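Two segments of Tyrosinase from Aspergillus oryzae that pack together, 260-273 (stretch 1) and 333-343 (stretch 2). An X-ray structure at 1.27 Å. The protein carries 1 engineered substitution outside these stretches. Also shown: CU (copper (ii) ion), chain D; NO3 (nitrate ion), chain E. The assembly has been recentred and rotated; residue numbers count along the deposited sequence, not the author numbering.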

# COMPACT_ATOMS: atom_id res chain seq x y z
N ARG A 260 4.97 -6.21 4.19
CA ARG A 260 6.21 -6.89 3.79
C ARG A 260 7.35 -6.43 4.69
O ARG A 260 8.22 -7.20 5.07
N ALA A 261 7.35 -5.14 5.06
CA ALA A 261 8.35 -4.62 5.99
C ALA A 261 8.23 -5.33 7.34
O ALA A 261 9.21 -5.78 7.92
N ASN A 262 7.01 -5.52 7.83
CA ASN A 262 6.84 -6.21 9.10
C ASN A 262 7.29 -7.67 9.00
O ASN A 262 7.95 -8.19 9.92
N LEU A 263 7.00 -8.33 7.87
CA LEU A 263 7.48 -9.70 7.68
C LEU A 263 9.01 -9.74 7.77
O LEU A 263 9.59 -10.61 8.44
N ALA A 264 9.69 -8.81 7.09
CA ALA A 264 11.14 -8.77 7.09
C ALA A 264 11.70 -8.51 8.49
O ALA A 264 12.69 -9.11 8.88
N LEU A 265 11.10 -7.60 9.26
CA LEU A 265 11.56 -7.33 10.61
C LEU A 265 11.56 -8.60 11.45
O LEU A 265 12.51 -8.81 12.21
N ASN A 266 10.51 -9.42 11.30
CA ASN A 266 10.39 -10.61 12.12
C ASN A 266 11.10 -11.82 11.56
O ASN A 266 11.47 -12.72 12.34
N GLU A 267 11.40 -11.84 10.27
CA GLU A 267 12.24 -12.88 9.67
C GLU A 267 13.73 -12.56 9.78
O GLU A 267 14.54 -13.49 9.67
N HIS A 268 14.07 -11.30 10.01
CA HIS A 268 15.41 -10.80 10.22
C HIS A 268 16.47 -11.38 9.30
O HIS A 268 17.45 -11.95 9.79
N PRO A 269 16.34 -11.23 7.98
CA PRO A 269 17.37 -11.75 7.07
C PRO A 269 18.60 -10.88 7.06
O PRO A 269 18.75 -9.98 6.23
N TRP A 270 19.50 -11.16 8.02
CA TRP A 270 20.73 -10.39 8.15
C TRP A 270 21.55 -10.50 6.87
O TRP A 270 21.68 -11.62 6.35
N TYR A 271 22.15 -9.42 6.38
CA TYR A 271 22.96 -9.54 5.16
C TYR A 271 24.36 -10.06 5.46
O TYR A 271 25.04 -10.62 4.58
N GLN A 272 24.83 -9.89 6.69
CA GLN A 272 26.18 -10.34 7.04
C GLN A 272 26.26 -11.86 7.10
O GLN A 272 25.26 -12.54 7.34
N ASN A 273 27.47 -12.36 6.87
CA ASN A 273 27.80 -13.78 7.03
C ASN A 273 27.83 -14.14 8.52
O ASN A 273 28.73 -13.66 9.21
N ASN A 333 21.78 -0.80 9.45
CA ASN A 333 21.79 -1.04 8.00
C ASN A 333 20.78 -2.10 7.65
O ASN A 333 20.05 -1.98 6.65
N ASN A 334 20.73 -3.17 8.44
CA ASN A 334 19.74 -4.22 8.21
C ASN A 334 18.33 -3.65 8.36
O ASN A 334 17.44 -3.93 7.54
N VAL A 335 18.07 -2.85 9.40
CA VAL A 335 16.72 -2.31 9.56
C VAL A 335 16.35 -1.43 8.38
O VAL A 335 15.22 -1.51 7.87
N HIS A 336 17.27 -0.61 7.86
CA HIS A 336 17.00 0.14 6.62
C HIS A 336 16.54 -0.80 5.51
O HIS A 336 15.55 -0.54 4.81
N ASN A 337 17.27 -1.91 5.32
CA ASN A 337 16.91 -2.84 4.24
C ASN A 337 15.52 -3.42 4.46
O ASN A 337 14.73 -3.55 3.51
N TRP A 338 15.24 -3.81 5.70
CA TRP A 338 13.99 -4.53 5.98
C TRP A 338 12.79 -3.60 5.89
O TRP A 338 11.70 -4.05 5.55
N VAL A 339 12.97 -2.31 6.19
CA VAL A 339 11.86 -1.35 6.06
C VAL A 339 11.63 -1.00 4.61
O VAL A 339 10.48 -0.92 4.16
N GLY A 340 12.70 -0.74 3.85
CA GLY A 340 12.58 -0.17 2.53
C GLY A 340 12.31 -1.20 1.44
O GLY A 340 11.69 -0.87 0.43
N GLY A 341 12.83 -2.42 1.65
CA GLY A 341 12.83 -3.42 0.59
C GLY A 341 14.18 -3.37 -0.11
O GLY A 341 14.59 -2.30 -0.57
N PHE A 342 14.84 -4.53 -0.17
CA PHE A 342 16.23 -4.59 -0.59
C PHE A 342 16.46 -5.48 -1.80
O PHE A 342 17.62 -5.76 -2.12
N MET A 343 15.38 -5.93 -2.45
CA MET A 343 15.50 -6.79 -3.62
C MET A 343 14.68 -6.24 -4.78
O MET A 343 13.47 -6.41 -4.82

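Two helices, 260-267 and 333-340, run roughly antiparallel at 146°, with axes 7.9 Å apart at closest approach. Ala264 packs at this interface: it points toward stretch 2, and its CB lies 3.7 Å from CB of Trp338. Ala261 also sits close, its CA 3.4 Å from O of Trp338 in a CA-H...O contact.

Trp338 is the centre of the apolar packing and has the largest covered area of either stretch. It points toward stretch 1 with chi1 m. His268 and Pro269, just after helix 260-267, lie over one face of the Trp338 indole. CA of His268 is 3.8 Å from the centroid of the Trp338 six-membered ring, and CD of Pro269 is 3.8 Å from that of the Trp338 five-membered ring; both are CH-pi contacts. The edge of Trp338 meets the face of Trp270 (chi1 m), with their six-membered ring centroids 4.8 Å apart and planes at 66°. Leu265 (m, t) starts away, but its CD2 comes within 4.2 Å of Trp338 CB. Phe342, chi1 p, points inward and places CZ 4.1 Å from CG of Pro269.

Four direct hydrogen bonds tie the loop to helix 333-340. Trp338 NE1 donates to Pro269 O at 3.1 Å. Asn334, chi1 m, uses both ends of its amide: OD1 accepts from Tyr271 N at 3.0 Å, and ND2 donates to Gln272 OE1 at 2.9 Å. Asn333 ND2 donates to Tyr271 OH at 3.0 Å; chi1 is m for Asn333 and p for Tyr271.

Water 1 adds a bridge. It donates to Asn334 OD1 at 2.8 Å, accepts from Asn337 ND2 at 2.9 Å, and donates weakly to Pro269 O at 3.4 Å.

The bound groups lie outside this packing. His336 NE2 binds copper at 1.9 Å. Arg260 NE donates to nitrate O3 at 3.0 Å.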

# COMPACT_ATOMS: atom_id res chain seq x y z
CB ARG A 260 6.50 -6.63 2.31
CG ARG A 260 7.54 -7.62 1.76
CD ARG A 260 7.36 -7.75 0.24
NE ARG A 260 6.21 -8.62 -0.02
CZ ARG A 260 6.01 -9.35 -1.09
NH1 ARG A 260 6.86 -9.31 -2.11
NH2 ARG A 260 4.94 -10.15 -1.16
CB ALA A 261 8.15 -3.13 6.20
CB ASN A 262 5.39 -6.17 9.57
CG ASN A 262 4.97 -4.82 10.10
OD1 ASN A 262 5.78 -3.90 10.18
ND2 ASN A 262 3.70 -4.70 10.45
CB LEU A 263 7.05 -10.21 6.30
CG LEU A 263 7.48 -11.63 5.93
CD1 LEU A 263 6.78 -12.67 6.82
CD2 LEU A 263 7.15 -11.92 4.46
CB ALA A 264 11.62 -7.66 6.16
CB LEU A 265 10.72 -6.24 11.27
CG LEU A 265 10.77 -4.84 10.69
CD1 LEU A 265 9.64 -4.03 11.32
CD2 LEU A 265 12.11 -4.18 10.95
CB ASN A 266 8.89 -10.87 12.38
CG ASN A 266 8.33 -9.77 13.26
OD1 ASN A 266 8.63 -9.70 14.46
ND2 ASN A 266 7.54 -8.89 12.66
CB GLU A 267 11.88 -13.09 8.19
CG GLU A 267 10.53 -13.78 8.01
CD GLU A 267 10.39 -14.52 6.70
OE1 GLU A 267 9.38 -15.22 6.55
OE2 GLU A 267 11.27 -14.41 5.82
CB HIS A 268 15.80 -10.97 11.70
CG HIS A 268 15.67 -12.35 12.24
ND1 HIS A 268 16.60 -13.35 12.05
CD2 HIS A 268 14.70 -12.90 13.01
CE1 HIS A 268 16.22 -14.47 12.64
NE2 HIS A 268 15.08 -14.21 13.25
CB PRO A 269 16.62 -11.75 5.73
CG PRO A 269 15.63 -10.64 5.84
CD PRO A 269 15.21 -10.59 7.28
CB TRP A 270 21.60 -10.91 9.30
CG TRP A 270 20.82 -10.95 10.60
CD1 TRP A 270 20.26 -12.03 11.22
CD2 TRP A 270 20.54 -9.84 11.45
NE1 TRP A 270 19.63 -11.65 12.39
CE2 TRP A 270 19.79 -10.31 12.55
CE3 TRP A 270 20.86 -8.48 11.36
CZ2 TRP A 270 19.35 -9.46 13.56
CZ3 TRP A 270 20.41 -7.65 12.38
CH2 TRP A 270 19.67 -8.12 13.46
CB TYR A 271 23.00 -8.24 4.36
CG TYR A 271 23.76 -7.08 4.98
CD1 TYR A 271 25.14 -6.97 4.90
CD2 TYR A 271 23.06 -6.08 5.65
CE1 TYR A 271 25.85 -5.92 5.47
CE2 TYR A 271 23.74 -5.02 6.21
CZ TYR A 271 25.12 -4.94 6.12
OH TYR A 271 25.77 -3.86 6.71
CB GLN A 272 26.57 -9.75 8.40
CG GLN A 272 26.83 -8.26 8.42
CD GLN A 272 25.55 -7.48 8.67
OE1 GLN A 272 24.43 -8.00 8.64
NE2 GLN A 272 25.70 -6.19 8.89
CB ASN A 273 29.15 -14.04 6.38
CG ASN A 273 29.75 -15.40 6.63
OD1 ASN A 273 29.05 -16.32 7.06
ND2 ASN A 273 31.05 -15.53 6.35
CB ASN A 333 23.19 -1.53 7.59
CG ASN A 333 24.28 -0.48 7.60
OD1 ASN A 333 24.02 0.69 7.81
ND2 ASN A 333 25.51 -0.95 7.40
CB ASN A 334 19.98 -5.37 9.18
CG ASN A 334 21.10 -6.27 8.69
OD1 ASN A 334 20.88 -7.11 7.82
ND2 ASN A 334 22.28 -6.13 9.28
CB VAL A 335 16.60 -1.57 10.91
CG1 VAL A 335 15.23 -0.91 11.00
CG2 VAL A 335 16.81 -2.55 12.05
CB HIS A 336 18.27 0.85 6.16
CG HIS A 336 18.46 2.25 6.64
ND1 HIS A 336 17.75 3.31 6.12
CD2 HIS A 336 19.30 2.79 7.56
CE1 HIS A 336 18.14 4.44 6.68
NE2 HIS A 336 19.06 4.16 7.59
CB ASN A 337 17.93 -3.98 4.17
CG ASN A 337 19.26 -3.53 3.59
OD1 ASN A 337 19.34 -2.51 2.92
ND2 ASN A 337 20.27 -4.35 3.86
CB TRP A 338 14.06 -5.22 7.35
CG TRP A 338 15.19 -6.20 7.43
CD1 TRP A 338 15.84 -6.81 6.40
CD2 TRP A 338 15.79 -6.65 8.65
NE1 TRP A 338 16.83 -7.62 6.92
CE2 TRP A 338 16.82 -7.54 8.28
CE3 TRP A 338 15.59 -6.40 10.02
CZ2 TRP A 338 17.64 -8.19 9.21
CZ3 TRP A 338 16.40 -7.04 10.92
CH2 TRP A 338 17.41 -7.94 10.54
CB VAL A 339 12.16 -0.07 6.86
CG1 VAL A 339 11.14 1.02 6.59
CG2 VAL A 339 12.19 -0.38 8.36
CB PHE A 342 17.13 -5.05 0.60
CG PHE A 342 16.68 -6.37 1.17
CD1 PHE A 342 17.27 -7.56 0.77
CD2 PHE A 342 15.65 -6.45 2.09
CE1 PHE A 342 16.82 -8.78 1.25
CE2 PHE A 342 15.18 -7.67 2.58
CZ PHE A 342 15.79 -8.83 2.17
CB MET A 343 15.03 -8.21 -3.33
CG MET A 343 15.99 -8.99 -2.46
SD MET A 343 15.51 -10.71 -2.20
CE MET A 343 14.12 -10.57 -1.12
CU CU D . 20.09 5.42 8.56
N NO3 E . 3.08 -7.29 1.14
O1 NO3 E . 1.95 -7.08 1.59
O2 NO3 E . 3.73 -6.46 0.51
O3 NO3 E . 3.52 -8.45 1.33
O HOH W 1 19.60 -6.76 5.38
O HOH W 2 21.54 6.71 7.39